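PDB 5W4A: P-granule scaffold from Caenorhabditis japonica, which probably serves as a scaffold for germ-line P granules, its N-domain being a largely helical fold that forms a two-chain assembly in the crystal. Local coordinates for residues K207-D210 and I211-G215; I193-N196 and F197-R200; K122-L125 and M126-A130; F157-L160 and S161-C164. All coordinates share one frame; numbering follows the deposited sequence. Where two conformers were deposited one is given.

Interaction 1 (K207-D210 and I211-G215); sequences KLAD and IIRNG
Asp210 sends CG anti to its backbone N (chi1 179°), whereas Asn214, one turn on, keeps CG beside its own N; together the two torsions bring carboxylate and amide to the same side of helix 206-213 at its end. The side chains cross at about a right angle, with their planes 68° apart. Asp210 OD1 is modelled 2.3 Å from Asn214 ND2, too short to be taken literally, and with an N-H...O angle of only 134° the modelled bond is doubtful. The backbone gives the firmer link, as Asn214 N donates to Asp210 O at 2.8 Å.

Three earlier bonds of the same i to i+4 kind hold the final turns, including Arg213 N to Ala209 O at 3.0 Å. Arg213 stands out from the helix, extended from CG to NE and slanting back toward its start, and its NH1 comes obliquely to the methyl CB of Ala209, 3.8 Å away. The charged end goes further, to a salt bridge with Asp202, while Lys207 pairs with Glu31. On another side Ile211 lays CG1 against Lys207 O at 3.1 Å, and its side chain packs on Val34 and Ala50.

The helix ends at Arg213, and the backbone bond from Asn214 N closes its last turn; the side-chain pair beside it stays uncertain. A carboxylate such as that of Asp210 would tend to be disfavoured near a helix C-terminus, whereas Lys207 and Arg213 carry positive charge that is matched by Glu31 and Asp202, tying the helix to neighbouring parts of the chain.

Interaction 2 (I193-N196 and F197-R200); sequences IRDN and FLNR
Leu198 grows out of the backbone over the turn that holds Arg194 and Asp195, and each of its carbons can be traced in turn. CB lies 3.5 Å from Arg194 O, and with CG beside the backbone N (chi1 -70°) the next atom closes to 3.3 Å from that same carbonyl oxygen. At the tip the branches part: CD1 reaches the CG methylene of Arg194 at 3.8 Å and, at the same separation of 3.8 Å, Asp195 OD1. Leu198 and Arg194 run side by side in one direction, and what meets is methyl CD1 with methylene CG, while Asp195 comes across at a slant. The other branch, CD2, turns to the following helix.

These are the i to i+3 (Asp195) and i to i+4 (Arg194) neighbours of an alpha-helix, here helix 187-201, which with helix 206-213 makes an antiparallel helical hairpin. Backbone bonds set the spacing, Leu198 N donating to Arg194 O at 2.8 Å and Asn199 N to Asp195 O at 2.9 Å.

Beyond the methylenes Arg194 bends at chi3; NE hydrogen-bonds to the hydroxyl of Tyr173 and NH2 forms a salt bridge with Glu182. Phe197 projects into the protein, its ring meeting that of Phe170 with the planes at about 45°. Asn196 ND2 is bonded to Asp169 and also to the backbone oxygen of Leu132 of the second subunit.

Interaction 3 (K122-L125 and M126-A130); sequences KLNL and MGRKA
Apolar contact comes first, between Leu123 and Met126, present as selenomethionine. The two chains lie side by side and point the same way; Leu123 CD2 rests 3.7 Å from Met126 SE. Met126 has CG anti to its backbone N (chi1 167°) and then bends at chi3, which folds the methyl CE back toward the same leucine branch. Both side chains also pack on Ile145 of helix 136-148.

Polar contact occupies another side of the helix. Asn124 and Arg128 run alongside each other with amide and guanidinium planes 59° apart, and a water joins them: it accepts from Asn124 ND2 at 2.6 Å and from Arg128 NH1 at 3.1 Å, lying in the guanidinium plane at its edge. Arg128 NH2 has partners on the second subunit, Glu189 in a salt bridge and Thr158 in a hydrogen bond, so the water may help to fix the rotation of a group used between chains.

Backbone bonds complete the set, among them Gly127 N to Leu123 O at 2.8 Å and Arg128 N to Asn124 O at 3.1 Å. The pattern is that of a surface alpha-helix, helix 116-131, whose Leu123 faces its own fold, with Met126 at the margin, while Arg128 and Lys129 reach the second subunit.

Interaction 4 (F157-L160 and S161-C164); sequences FTEL and SELC
Hydrogen bonds converge first on Phe157 O, which accepts twice from Ser161: from its backbone N at 2.9 Å and from its hydroxyl OG, also at 2.9 Å. The two donors arrive from opposite faces of the carbonyl plane. With OG beside its backbone N (chi1 -73°), Ser161 folds its hydroxyl back over the preceding turn. After this residue the bonding pattern tightens from i+4 to i+3, as Glu162 N binds Glu159 O at 3.0 Å and Leu163 N binds Leu160 O at 2.9 Å. Both carbonyls are met from well above their planes, as befits the passage of an alpha-helix into a 3-10 turn.

The same OG lies over one face of the Phe157 ring, 3.5 Å above its plane and toward the rim. Apolar contact is lighter: the Leu160 and Leu163 side chains lie side by side, with CD2 and CD1 4.0 Å apart.

A water adds a polar bridge by donating to both Thr158 O and Glu162 OE2. Glu162 OE2 is also in a salt bridge with Lys131 of the second subunit, which would be expected to stabilise its negative charge near Glu159.

The turn closes helix 153-160 in the midst of several others: Phe157 packs on Val190 and Ile193 of helix 187-201, Leu160 on Phe175 of helix 169-179, and Leu163 on Ile143 of helix 136-148.

In the fold
Along the chain the order is interaction 3, 4, 2 and 1, on helix 116-131, the end of helix 153-160, helix 187-201 and helix 206-213. Interactions 1 and 2 touch, their centres about 12 Å apart, because their helices are consecutive and pack together. Interaction 2 also touches interaction 4, about 14 Å away between centres, through Ile193 against Phe157, Ser161 and Cys164. Interaction 3 stands apart, its centre about 17 Å from that of interaction 4 and about 38 Å from that of interaction 1, across the chain's centre from the latter. Interaction 1 does not reach the second subunit, whereas interactions 2, 3 and 4 each join a local helical contact to the contact between the two chains.

Interaction 1 (K207-D210 and I211-G215)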
loop_
_atom_site.group_PDB
_atom_site.type_symbol
_atom_site.label_atom_id
_atom_site.label_comp_id
_atom_site.label_asym_id
_atom_site.label_seq_id
_atom_site.Cartn_x
_atom_site.Cartn_y
_atom_site.Cartn_z
ATOM N N LYS C 207 -27.160 -9.168 -10.807
ATOM C CA LYS C 207 -28.135 -8.077 -10.804
ATOM C C LYS C 207 -27.525 -6.808 -10.257
ATOM O O LYS C 207 -27.817 -5.718 -10.743
ATOM C CB LYS C 207 -29.364 -8.421 -9.948
ATOM C CG LYS C 207 -30.277 -9.390 -10.542
ATOM C CD LYS C 207 -31.368 -9.797 -9.548
ATOM C CE LYS C 207 -32.097 -10.995 -10.067
ATOM N NZ LYS C 207 -33.157 -11.423 -9.116
ATOM N N LEU C 208 -26.730 -6.940 -9.188
ATOM C CA LEU C 208 -26.113 -5.769 -8.597
ATOM C C LEU C 208 -25.096 -5.182 -9.561
ATOM O O LEU C 208 -25.004 -3.967 -9.698
ATOM C CB LEU C 208 -25.437 -6.110 -7.268
ATOM C CG LEU C 208 -26.300 -6.588 -6.085
ATOM C CD1 LEU C 208 -25.415 -6.961 -4.880
ATOM C CD2 LEU C 208 -27.257 -5.534 -5.719
ATOM N N ALA C 209 -24.316 -6.038 -10.224
ATOM C CA ALA C 209 -23.354 -5.533 -11.206
ATOM C C ALA C 209 -24.060 -4.766 -12.316
ATOM O O ALA C 209 -23.605 -3.691 -12.738
ATOM C CB ALA C 209 -22.538 -6.703 -11.778
ATOM N N ASP C 210 -25.200 -5.296 -12.777
ATOM C CA ASP C 210 -25.939 -4.672 -13.871
ATOM C C ASP C 210 -26.455 -3.280 -13.493
ATOM O O ASP C 210 -26.370 -2.346 -14.299
ATOM C CB ASP C 210 -27.078 -5.594 -14.296
ATOM C CG ASP C 210 -27.916 -5.018 -15.423
ATOM O OD1 ASP C 210 -27.336 -4.581 -16.443
ATOM O OD2 ASP C 210 -29.158 -5.022 -15.288
ATOM N N ILE C 211 -26.928 -3.103 -12.255
ATOM C CA ILE C 211 -27.391 -1.785 -11.821
ATOM C C ILE C 211 -26.232 -0.789 -11.813
ATOM O O ILE C 211 -26.360 0.346 -12.283
ATOM C CB ILE C 211 -28.070 -1.873 -10.433
ATOM C CG1 ILE C 211 -29.182 -2.922 -10.400
ATOM C CG2 ILE C 211 -28.686 -0.543 -10.092
ATOM C CD1 ILE C 211 -29.605 -3.297 -8.984
ATOM N N ILE C 212 -25.079 -1.196 -11.287
ATOM C CA ILE C 212 -23.935 -0.294 -11.237
ATOM C C ILE C 212 -23.499 0.111 -12.642
ATOM O O ILE C 212 -23.139 1.269 -12.886
ATOM C CB ILE C 212 -22.780 -0.949 -10.466
ATOM C CG1 ILE C 212 -23.135 -1.021 -8.966
ATOM C CG2 ILE C 212 -21.464 -0.186 -10.709
ATOM C CD1 ILE C 212 -22.196 -1.857 -8.169
ATOM N N ARG C 213 -23.478 -0.845 -13.574
ATOM C CA ARG C 213 -23.058 -0.539 -14.943
ATOM C C ARG C 213 -24.078 0.335 -15.655
ATOM O O ARG C 213 -23.709 1.273 -16.369
ATOM C CB ARG C 213 -22.862 -1.828 -15.741
ATOM C CG ARG C 213 -21.636 -2.592 -15.375
ATOM C CD ARG C 213 -21.255 -3.593 -16.455
ATOM N NE ARG C 213 -19.973 -4.210 -16.145
ATOM C CZ ARG C 213 -19.822 -5.361 -15.501
ATOM N NH1 ARG C 213 -20.885 -6.063 -15.095
ATOM N NH2 ARG C 213 -18.604 -5.812 -15.260
ATOM N N ASN C 214 -25.363 0.036 -15.469
ATOM C CA ASN C 214 -26.406 0.523 -16.366
ATOM C C ASN C 214 -27.415 1.385 -15.621
ATOM O O ASN C 214 -27.377 2.611 -15.763
ATOM C CB ASN C 214 -27.056 -0.684 -17.055
ATOM C CG ASN C 214 -26.024 -1.603 -17.747
ATOM O OD1 ASN C 214 -25.077 -1.136 -18.382
ATOM N ND2 ASN C 214 -26.212 -2.913 -17.615
ATOM N N GLY C 215 -28.315 0.802 -14.823
ATOM C CA GLY C 215 -29.307 1.582 -14.098
ATOM C C GLY C 215 -30.315 0.774 -13.297
ATOM O O GLY C 215 -30.435 -0.444 -13.445
#

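Interaction 2 (I193-N196 and F197-R200)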
loop_
_atom_site.group_PDB
_atom_site.type_symbol
_atom_site.label_atom_id
_atom_site.label_comp_id
_atom_site.label_asym_id
_atom_site.label_seq_id
_atom_site.Cartn_x
_atom_site.Cartn_y
_atom_site.Cartn_z
ATOM N N ILE C 193 -11.230 0.990 -9.872
ATOM C CA ILE C 193 -11.770 0.528 -8.599
ATOM C C ILE C 193 -13.142 -0.099 -8.808
ATOM O O ILE C 193 -13.428 -1.182 -8.285
ATOM C CB ILE C 193 -11.845 1.680 -7.583
ATOM C CG1 ILE C 193 -10.439 2.179 -7.261
ATOM C CG2 ILE C 193 -12.543 1.235 -6.289
ATOM C CD1 ILE C 193 -10.388 3.395 -6.358
ATOM N N ARG C 194 -13.997 0.598 -9.543
ATOM C CA ARG C 194 -15.324 0.071 -9.870
ATOM C C ARG C 194 -15.214 -1.277 -10.562
ATOM O O ARG C 194 -15.911 -2.236 -10.208
ATOM C CB ARG C 194 -16.069 1.057 -10.741
ATOM C CG ARG C 194 -17.508 0.639 -11.101
ATOM C CD ARG C 194 -18.143 1.649 -12.055
ATOM N NE ARG C 194 -18.388 2.965 -11.452
ATOM C CZ ARG C 194 -17.761 4.111 -11.769
ATOM N NH1 ARG C 194 -16.817 4.164 -12.710
ATOM N NH2 ARG C 194 -18.090 5.233 -11.132
ATOM N N ASP C 195 -14.336 -1.373 -11.559
ATOM C CA ASP C 195 -14.192 -2.624 -12.293
ATOM C C ASP C 195 -13.649 -3.749 -11.422
ATOM O O ASP C 195 -14.074 -4.897 -11.579
ATOM C CB ASP C 195 -13.324 -2.412 -13.530
ATOM C CG ASP C 195 -14.070 -1.686 -14.645
ATOM O OD1 ASP C 195 -15.319 -1.584 -14.579
ATOM O OD2 ASP C 195 -13.411 -1.190 -15.590
ATOM N N ASN C 196 -12.728 -3.453 -10.482
ATOM C CA ASN C 196 -12.277 -4.461 -9.521
ATOM C C ASN C 196 -13.446 -5.011 -8.702
ATOM O O ASN C 196 -13.565 -6.221 -8.497
ATOM C CB ASN C 196 -11.235 -3.885 -8.565
ATOM C CG ASN C 196 -9.904 -3.633 -9.235
ATOM O OD1 ASN C 196 -9.647 -4.030 -10.393
ATOM N ND2 ASN C 196 -9.028 -2.948 -8.494
ATOM N N PHE C 197 -14.311 -4.121 -8.223
ATOM C CA PHE C 197 -15.486 -4.559 -7.474
ATOM C C PHE C 197 -16.444 -5.349 -8.367
ATOM O O PHE C 197 -16.894 -6.445 -7.979
ATOM C CB PHE C 197 -16.188 -3.350 -6.856
ATOM C CG PHE C 197 -17.456 -3.704 -6.139
ATOM C CD1 PHE C 197 -17.488 -4.779 -5.271
ATOM C CD2 PHE C 197 -18.584 -2.940 -6.295
ATOM C CE1 PHE C 197 -18.678 -5.142 -4.601
ATOM C CE2 PHE C 197 -19.768 -3.286 -5.599
ATOM C CZ PHE C 197 -19.784 -4.375 -4.758
ATOM N N LEU C 198 -16.745 -4.822 -9.562
ATOM C CA LEU C 198 -17.621 -5.540 -10.502
ATOM C C LEU C 198 -17.074 -6.938 -10.830
ATOM O O LEU C 198 -17.854 -7.893 -11.024
ATOM C CB LEU C 198 -17.823 -4.711 -11.779
ATOM C CG LEU C 198 -18.659 -3.437 -11.674
ATOM C CD1 LEU C 198 -18.556 -2.516 -12.865
ATOM C CD2 LEU C 198 -20.153 -3.839 -11.482
ATOM N N ASN C 199 -15.751 -7.105 -10.884
ATOM C CA ASN C 199 -15.194 -8.419 -11.186
ATOM C C ASN C 199 -15.594 -9.445 -10.134
ATOM O O ASN C 199 -15.813 -10.619 -10.456
ATOM C CB ASN C 199 -13.669 -8.324 -11.320
ATOM C CG ASN C 199 -13.013 -9.678 -11.513
ATOM O OD1 ASN C 199 -13.165 -10.309 -12.558
ATOM N ND2 ASN C 199 -12.284 -10.130 -10.506
ATOM N N ARG C 200 -15.696 -9.032 -8.873
ATOM C CA ARG C 200 -16.185 -9.934 -7.853
ATOM C C ARG C 200 -17.696 -10.092 -7.971
ATOM O O ARG C 200 -18.213 -11.208 -7.857
ATOM C CB ARG C 200 -15.821 -9.437 -6.455
ATOM C CG ARG C 200 -14.326 -9.392 -6.137
ATOM C CD ARG C 200 -13.685 -10.805 -5.954
ATOM N NE ARG C 200 -14.443 -11.730 -5.099
ATOM C CZ ARG C 200 -14.324 -11.843 -3.769
ATOM N NH1 ARG C 200 -13.483 -11.077 -3.062
ATOM N NH2 ARG C 200 -15.061 -12.742 -3.130
#

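Interaction 3 (K122-L125 and M126-A130)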
loop_
_atom_site.group_PDB
_atom_site.type_symbol
_atom_site.label_atom_id
_atom_site.label_comp_id
_atom_site.label_asym_id
_atom_site.label_seq_id
_atom_site.Cartn_x
_atom_site.Cartn_y
_atom_site.Cartn_z
ATOM N N LYS C 122 0.849 12.965 16.027
ATOM C CA LYS C 122 1.095 11.712 16.735
ATOM C C LYS C 122 0.455 10.554 15.994
ATOM O O LYS C 122 1.054 9.474 15.860
ATOM C CB LYS C 122 0.544 11.768 18.166
ATOM C CG LYS C 122 1.404 12.551 19.134
ATOM C CD LYS C 122 0.829 12.505 20.547
ATOM C CE LYS C 122 1.423 13.608 21.423
ATOM N NZ LYS C 122 1.060 14.969 20.930
ATOM N N LEU C 123 -0.766 10.759 15.497
ATOM C CA LEU C 123 -1.423 9.693 14.753
ATOM C C LEU C 123 -0.692 9.410 13.452
ATOM O O LEU C 123 -0.595 8.251 13.046
ATOM C CB LEU C 123 -2.892 10.036 14.465
ATOM C CG LEU C 123 -3.859 9.849 15.641
ATOM C CD1 LEU C 123 -5.270 10.120 15.205
ATOM C CD2 LEU C 123 -3.767 8.461 16.251
ATOM N N ASN C 124 -0.194 10.454 12.767
ATOM C CA ASN C 124 0.543 10.226 11.528
ATOM C C ASN C 124 1.682 9.237 11.767
ATOM O O ASN C 124 1.855 8.282 10.999
ATOM C CB ASN C 124 1.068 11.558 10.969
ATOM C CG ASN C 124 2.077 11.375 9.841
ATOM O OD1 ASN C 124 3.253 11.785 9.956
ATOM N ND2 ASN C 124 1.629 10.803 8.746
ATOM N N LEU C 125 2.465 9.438 12.837
ATOM C CA LEU C 125 3.573 8.525 13.108
ATOM C C LEU C 125 3.058 7.129 13.461
ATOM O O LEU C 125 3.629 6.106 13.041
ATOM C CB LEU C 125 4.474 9.073 14.228
ATOM C CG LEU C 125 5.228 10.367 13.891
ATOM C CD1 LEU C 125 6.097 10.769 15.083
ATOM C CD2 LEU C 125 6.076 10.264 12.616
HETATM N N MSE C 126 1.951 7.061 14.193
HETATM C CA MSE C 126 1.376 5.790 14.559
HETATM C C MSE C 126 0.949 5.029 13.298
HETATM O O MSE C 126 1.161 3.807 13.213
HETATM C CB MSE C 126 0.167 5.980 15.498
HETATM C CG MSE C 126 -0.708 4.698 15.696
HETATM SE SE MSE C 126 -2.331 5.129 16.731
HETATM C CE MSE C 126 -1.480 6.239 18.112
ATOM N N GLY C 127 0.316 5.744 12.361
ATOM C CA GLY C 127 -0.189 5.092 11.161
ATOM C C GLY C 127 0.932 4.582 10.286
ATOM O O GLY C 127 0.810 3.521 9.666
ATOM N N ARG C 128 2.039 5.322 10.226
ATOM C CA ARG C 128 3.169 4.889 9.408
ATOM C C ARG C 128 3.771 3.596 9.953
ATOM O O ARG C 128 4.110 2.682 9.186
ATOM C CB ARG C 128 4.231 5.998 9.338
ATOM C CG ARG C 128 3.786 7.268 8.580
ATOM C CD ARG C 128 4.838 8.356 8.646
ATOM N NE ARG C 128 6.078 7.977 7.985
ATOM C CZ ARG C 128 6.398 8.282 6.733
ATOM N NH1 ARG C 128 5.583 9.009 5.972
ATOM N NH2 ARG C 128 7.558 7.872 6.248
ATOM N N LYS C 129 3.872 3.470 11.278
ATOM C CA LYS C 129 4.367 2.239 11.868
ATOM C C LYS C 129 3.356 1.110 11.714
ATOM O O LYS C 129 3.740 -0.043 11.454
ATOM C CB LYS C 129 4.729 2.475 13.339
ATOM C CG LYS C 129 5.984 3.314 13.479
ATOM C CD LYS C 129 6.357 3.572 14.944
ATOM C CE LYS C 129 6.921 2.319 15.608
ATOM N NZ LYS C 129 7.595 2.627 16.914
ATOM N N ALA C 130 2.054 1.423 11.833
ATOM C CA ALA C 130 1.019 0.394 11.691
ATOM C C ALA C 130 1.054 -0.246 10.312
ATOM O O ALA C 130 0.892 -1.465 10.181
ATOM C CB ALA C 130 -0.381 0.972 11.944
HETATM O O HOH W 1 2.682 9.759 6.563
#

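Interaction 4 (F157-L160 and S161-C164)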
loop_
_atom_site.group_PDB
_atom_site.type_symbol
_atom_site.label_atom_id
_atom_site.label_comp_id
_atom_site.label_asym_id
_atom_site.label_seq_id
_atom_site.Cartn_x
_atom_site.Cartn_y
_atom_site.Cartn_z
ATOM N N PHE C 157 -8.892 10.760 -1.603
ATOM C CA PHE C 157 -9.077 9.683 -2.579
ATOM C C PHE C 157 -7.815 8.832 -2.726
ATOM O O PHE C 157 -7.886 7.594 -2.754
ATOM C CB PHE C 157 -9.490 10.258 -3.935
ATOM C CG PHE C 157 -9.600 9.215 -4.988
ATOM C CD1 PHE C 157 -10.662 8.322 -4.968
ATOM C CD2 PHE C 157 -8.640 9.078 -5.975
ATOM C CE1 PHE C 157 -10.764 7.340 -5.909
ATOM C CE2 PHE C 157 -8.759 8.100 -6.934
ATOM C CZ PHE C 157 -9.822 7.225 -6.888
ATOM N N THR C 158 -6.651 9.473 -2.793
ATOM C CA THR C 158 -5.397 8.740 -2.920
ATOM C C THR C 158 -5.187 7.797 -1.741
ATOM O O THR C 158 -4.783 6.635 -1.927
ATOM C CB THR C 158 -4.232 9.740 -3.028
ATOM O OG1 THR C 158 -4.416 10.545 -4.201
ATOM C CG2 THR C 158 -2.903 9.047 -3.109
ATOM N N GLU C 159 -5.457 8.266 -0.532
ATOM C CA GLU C 159 -5.236 7.425 0.647
ATOM C C GLU C 159 -6.301 6.324 0.757
ATOM O O GLU C 159 -5.972 5.166 1.043
ATOM C CB GLU C 159 -5.190 8.274 1.922
ATOM C CG GLU C 159 -4.025 9.273 1.941
ATOM C CD GLU C 159 -2.622 8.630 1.902
ATOM O OE1 GLU C 159 -2.464 7.409 2.062
ATOM O OE2 GLU C 159 -1.645 9.402 1.722
ATOM N N LEU C 160 -7.567 6.649 0.499
ATOM C CA LEU C 160 -8.611 5.617 0.501
ATOM C C LEU C 160 -8.362 4.554 -0.566
ATOM O O LEU C 160 -8.772 3.391 -0.418
ATOM C CB LEU C 160 -9.971 6.267 0.281
ATOM C CG LEU C 160 -10.551 7.016 1.463
ATOM C CD1 LEU C 160 -11.698 7.924 1.057
ATOM C CD2 LEU C 160 -11.003 6.021 2.535
ATOM N N SER C 161 -7.739 4.933 -1.680
ATOM C CA SER C 161 -7.435 3.978 -2.735
ATOM C C SER C 161 -6.564 2.838 -2.221
ATOM O O SER C 161 -6.602 1.740 -2.782
ATOM C CB SER C 161 -6.726 4.672 -3.903
ATOM O OG SER C 161 -7.624 5.490 -4.667
ATOM N N GLU C 162 -5.804 3.072 -1.141
ATOM C CA GLU C 162 -4.977 2.007 -0.575
ATOM C C GLU C 162 -5.830 0.847 -0.071
ATOM O O GLU C 162 -5.315 -0.270 0.075
ATOM C CB GLU C 162 -4.103 2.554 0.573
ATOM C CG GLU C 162 -3.020 3.531 0.117
ATOM C CD GLU C 162 -1.963 2.876 -0.733
ATOM O OE1 GLU C 162 -1.526 1.739 -0.404
ATOM O OE2 GLU C 162 -1.632 3.468 -1.782
ATOM N N LEU C 163 -7.139 1.070 0.151
ATOM C CA LEU C 163 -8.019 -0.050 0.519
ATOM C C LEU C 163 -8.008 -1.149 -0.536
ATOM O O LEU C 163 -8.195 -2.325 -0.210
ATOM C CB LEU C 163 -9.452 0.461 0.744
ATOM C CG LEU C 163 -9.590 1.314 1.982
ATOM C CD1 LEU C 163 -10.936 2.060 1.950
ATOM C CD2 LEU C 163 -9.464 0.482 3.287
ATOM N N CYS C 164 -7.801 -0.791 -1.812
ATOM C CA CYS C 164 -7.767 -1.771 -2.883
ATOM C C CYS C 164 -6.614 -2.749 -2.708
ATOM O O CYS C 164 -6.714 -3.875 -3.179
ATOM C CB CYS C 164 -7.679 -1.075 -4.234
ATOM S SG CYS C 164 -9.098 0.035 -4.543
HETATM O O HOH W 2 -2.497 5.440 -3.082
#